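Local structure of putative chemotaxis protein (Desulfovibrio vulgaris str. Hildenborough, 3H4Y) at residues K38-K43 against I137-F142. The protein is a putative CheX-type chemotaxis protein, probably a phosphatase that removes the phosphoryl group from the response regulator CheY. Residues are numbered along the deposited sequence; the frame is centred on the assembly and turned at random.
Sequences KNNVAK and IMAIPF
Segment 38-43 leaves the end of strand 30-37, turns over one face of the six-stranded antiparallel sheet and reaches the short strand 42-44, whereas 137-142 is extended throughout as the neighbour of 30-37 in that sheet. The two backbones come nearest where the turn begins, with the CA atoms of Lys38 and Ile137 5.9 Å apart. Asn39, with positive phi (56°), makes the bend that brings Asn40 back above 137-142. Asn40 and Ile137 point their CB atoms at each other, 4.0 Å apart. Ile137 has CG1 beside its own backbone N (chi1 -69°), and its CD1 runs up alongside the Asn40 backbone, 3.7 Å from Asn40 O and close to Asn40 N, a purely van der Waals approach. In this CheX-family fold, Met138 and Ile140 face helix 10-25 on one side of the sheet, and Ile137 and Ala139 take the other side, beneath the excursion that pairs 42-44 with 127-131. The Asn40 amide, CG anti to the backbone N (chi1 -157°), extends along the strand until ND2 sits 3.5 Å from Ala139 CB. This ND2 hydrogen-bonds to Glu152 OE2 on strand 147-155 and has a weak hydrogen bond with Tyr35 OH, so the methyl of Ala139 packs against an amide nitrogen held by the strands on either side, 147-155 and 30-37. Away from the sheet, Lys38 NZ hydrogen-bonds to Asn39 OD1 (2.9 Å), approaching from above the carbonyl plane, and also hydrogen-bonds to Thr133 O and to a citrate probably from the crystallisation liquor.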
ATOM      1  N   LYS A  38      11.137 -10.830 -10.432  1.00 15.06           N
ATOM      2  CA  LYS A  38      10.495 -11.468  -9.305  1.00 14.43           C
ATOM      3  C   LYS A  38      10.986 -10.823  -8.023  1.00 13.33           C
ATOM      4  O   LYS A  38      12.191 -10.571  -7.861  1.00 13.65           O
ATOM      5  CB  LYS A  38      10.831 -12.971  -9.262  1.00 15.29           C
ATOM      6  CG  LYS A  38      10.042 -13.753  -8.181  1.00 18.65           C
ATOM      7  CD  LYS A  38       8.566 -13.972  -8.565  1.00 25.98           C
ATOM      8  CE  LYS A  38       7.772 -14.752  -7.485  1.00 23.71           C
ATOM      9  NZ  LYS A  38       7.426 -13.999  -6.220  1.00 19.14           N
ATOM     10  N   ASN A  39      10.057 -10.528  -7.124  1.00 12.05           N
ATOM     11  CA  ASN A  39      10.367  -9.918  -5.818  1.00 13.78           C
ATOM     12  C   ASN A  39      11.150  -8.598  -5.917  1.00 13.36           C
ATOM     13  O   ASN A  39      11.931  -8.261  -5.028  1.00 14.11           O
ATOM     14  CB  ASN A  39      11.089 -10.916  -4.905  1.00 15.84           C
ATOM     15  CG  ASN A  39      10.239 -12.153  -4.604  1.00 15.70           C
ATOM     16  OD1 ASN A  39       8.995 -12.138  -4.632  1.00 16.47           O
ATOM     17  ND2 ASN A  39      10.913 -13.238  -4.338  1.00 23.96           N
ATOM     18  N   ASN A  40      10.917  -7.846  -6.981  1.00 13.68           N
ATOM     19  CA  ASN A  40      11.533  -6.515  -7.087  1.00 13.10           C
ATOM     20  C   ASN A  40      11.119  -5.660  -5.883  1.00 11.22           C
ATOM     21  O   ASN A  40       9.991  -5.748  -5.400  1.00 11.79           O
ATOM     22  CB  ASN A  40      11.112  -5.795  -8.370  1.00 11.32           C
ATOM     23  CG  ASN A  40      12.112  -4.730  -8.764  1.00 13.72           C
ATOM     24  OD1 ASN A  40      13.268  -5.049  -9.009  1.00 19.53           O
ATOM     25  ND2 ASN A  40      11.705  -3.443  -8.723  1.00 16.73           N
ATOM     26  N   VAL A  41      12.065  -4.859  -5.397  1.00 10.59           N
ATOM     27  CA  VAL A  41      11.851  -3.992  -4.264  1.00 10.99           C
ATOM     28  C   VAL A  41      12.148  -2.567  -4.697  1.00 10.71           C
ATOM     29  O   VAL A  41      13.166  -2.321  -5.383  1.00 12.49           O
ATOM     30  CB  VAL A  41      12.781  -4.386  -3.105  1.00 10.06           C
ATOM     31  CG1 VAL A  41      12.607  -3.417  -1.926  1.00 12.69           C
ATOM     32  CG2 VAL A  41      12.534  -5.861  -2.661  1.00 11.93           C
ATOM     33  N   ALA A  42      11.293  -1.618  -4.311  1.00 11.08           N
ATOM     34  CA  ALA A  42      11.576  -0.198  -4.525  1.00 11.19           C
ATOM     35  C   ALA A  42      11.954   0.401  -3.185  1.00 10.56           C
ATOM     36  O   ALA A  42      11.310   0.121  -2.183  1.00 12.75           O
ATOM     37  CB  ALA A  42      10.356   0.536  -5.105  1.00 12.91           C
ATOM     38  N   LYS A  43      12.978   1.251  -3.165  1.00  9.89           N
ATOM     39  CA  LYS A  43      13.464   1.875  -1.936  1.00  9.85           C
ATOM     40  C   LYS A  43      13.454   3.372  -2.128  1.00 10.88           C
ATOM     41  O   LYS A  43      13.891   3.881  -3.159  1.00 13.61           O
ATOM     42  CB  LYS A  43      14.867   1.385  -1.594  1.00 12.13           C
ATOM     43  CG  LYS A  43      15.421   2.001  -0.305  1.00 16.16           C
ATOM     44  CD  LYS A  43      16.694   1.309   0.101  1.00 22.79           C
ATOM     45  CE  LYS A  43      17.315   1.992   1.312  1.00 35.27           C
ATOM     46  NZ  LYS A  43      18.498   1.248   1.816  1.00 43.90           N
ATOM     47  N   ILE A 137       7.447  -8.381 -11.113  1.00  9.68           N
ATOM     48  CA  ILE A 137       6.973  -7.015 -10.908  1.00 10.55           C
ATOM     49  C   ILE A 137       7.659  -6.102 -11.924  1.00 10.42           C
ATOM     50  O   ILE A 137       8.862  -6.195 -12.082  1.00 12.26           O
ATOM     51  CB  ILE A 137       7.322  -6.591  -9.477  1.00  9.83           C
ATOM     52  CG1 ILE A 137       6.482  -7.387  -8.462  1.00  9.93           C
ATOM     53  CG2 ILE A 137       7.077  -5.063  -9.261  1.00 10.73           C
ATOM     54  CD1 ILE A 137       7.133  -7.415  -7.049  1.00 15.43           C
HETATM   55  N   MSE A 138       6.889  -5.258 -12.603  1.00 10.24           N
HETATM   56  CA  MSE A 138       7.419  -4.239 -13.545  1.00 10.78           C
HETATM   57  C   MSE A 138       7.883  -3.030 -12.736  1.00  9.94           C
HETATM   58  O   MSE A 138       7.190  -2.576 -11.806  1.00 11.71           O
HETATM   59  CB  MSE A 138       6.349  -3.766 -14.544  1.00 12.77           C
HETATM   60  CG  MSE A 138       6.837  -2.742 -15.601  1.00 14.02           C
HETATM   61 SE   MSE A 138       5.351  -1.603 -16.191  0.75 15.17          SE
HETATM   62  CE  MSE A 138       5.271  -0.430 -14.650  1.00 23.05           C
ATOM     63  N   ALA A 139       9.063  -2.517 -13.062  1.00  9.95           N
ATOM     64  CA  ALA A 139       9.535  -1.272 -12.497  1.00  9.89           C
ATOM     65  C   ALA A 139      10.063  -0.377 -13.604  1.00 11.64           C
ATOM     66  O   ALA A 139      10.669  -0.854 -14.572  1.00 11.91           O
ATOM     67  CB  ALA A 139      10.603  -1.514 -11.484  1.00 10.36           C
ATOM     68  N   ILE A 140       9.824   0.928 -13.456  1.00 10.47           N
ATOM     69  CA  ILE A 140      10.328   1.927 -14.412  1.00  9.84           C
ATOM     70  C   ILE A 140      10.891   3.064 -13.572  1.00  9.55           C
ATOM     71  O   ILE A 140      10.136   3.732 -12.825  1.00  9.50           O
ATOM     72  CB  ILE A 140       9.248   2.485 -15.381  1.00  9.69           C
ATOM     73  CG1 ILE A 140       8.427   1.376 -16.056  1.00 11.50           C
ATOM     74  CG2 ILE A 140       9.892   3.453 -16.451  1.00 11.59           C
ATOM     75  CD1 ILE A 140       7.134   1.889 -16.656  1.00 14.20           C
ATOM     76  N   PRO A 141      12.212   3.258 -13.650  1.00  8.97           N
ATOM     77  CA  PRO A 141      12.754   4.436 -12.982  1.00 10.21           C
ATOM     78  C   PRO A 141      12.477   5.689 -13.830  1.00 10.16           C
ATOM     79  O   PRO A 141      12.448   5.627 -15.063  1.00  9.49           O
ATOM     80  CB  PRO A 141      14.243   4.152 -12.938  1.00 13.09           C
ATOM     81  CG  PRO A 141      14.513   3.309 -14.184  1.00 14.81           C
ATOM     82  CD  PRO A 141      13.232   2.497 -14.402  1.00  7.81           C
ATOM     83  N   PHE A 142      12.270   6.821 -13.167  1.00  9.31           N
ATOM     84  CA  PHE A 142      12.169   8.121 -13.815  1.00  9.44           C
ATOM     85  C   PHE A 142      13.148   9.107 -13.150  1.00 10.10           C
ATOM     86  O   PHE A 142      13.411   9.030 -11.937  1.00 10.62           O
ATOM     87  CB  PHE A 142      10.753   8.680 -13.682  1.00 10.07           C
ATOM     88  CG  PHE A 142       9.738   7.945 -14.482  1.00  8.74           C
ATOM     89  CD1 PHE A 142       9.193   6.750 -14.014  1.00  9.83           C
ATOM     90  CD2 PHE A 142       9.272   8.458 -15.690  1.00  9.70           C
ATOM     91  CE1 PHE A 142       8.215   6.088 -14.744  1.00 10.46           C
ATOM     92  CE2 PHE A 142       8.298   7.834 -16.399  1.00  9.78           C
ATOM     93  CZ  PHE A 142       7.775   6.638 -15.958  1.00 10.53           C
TER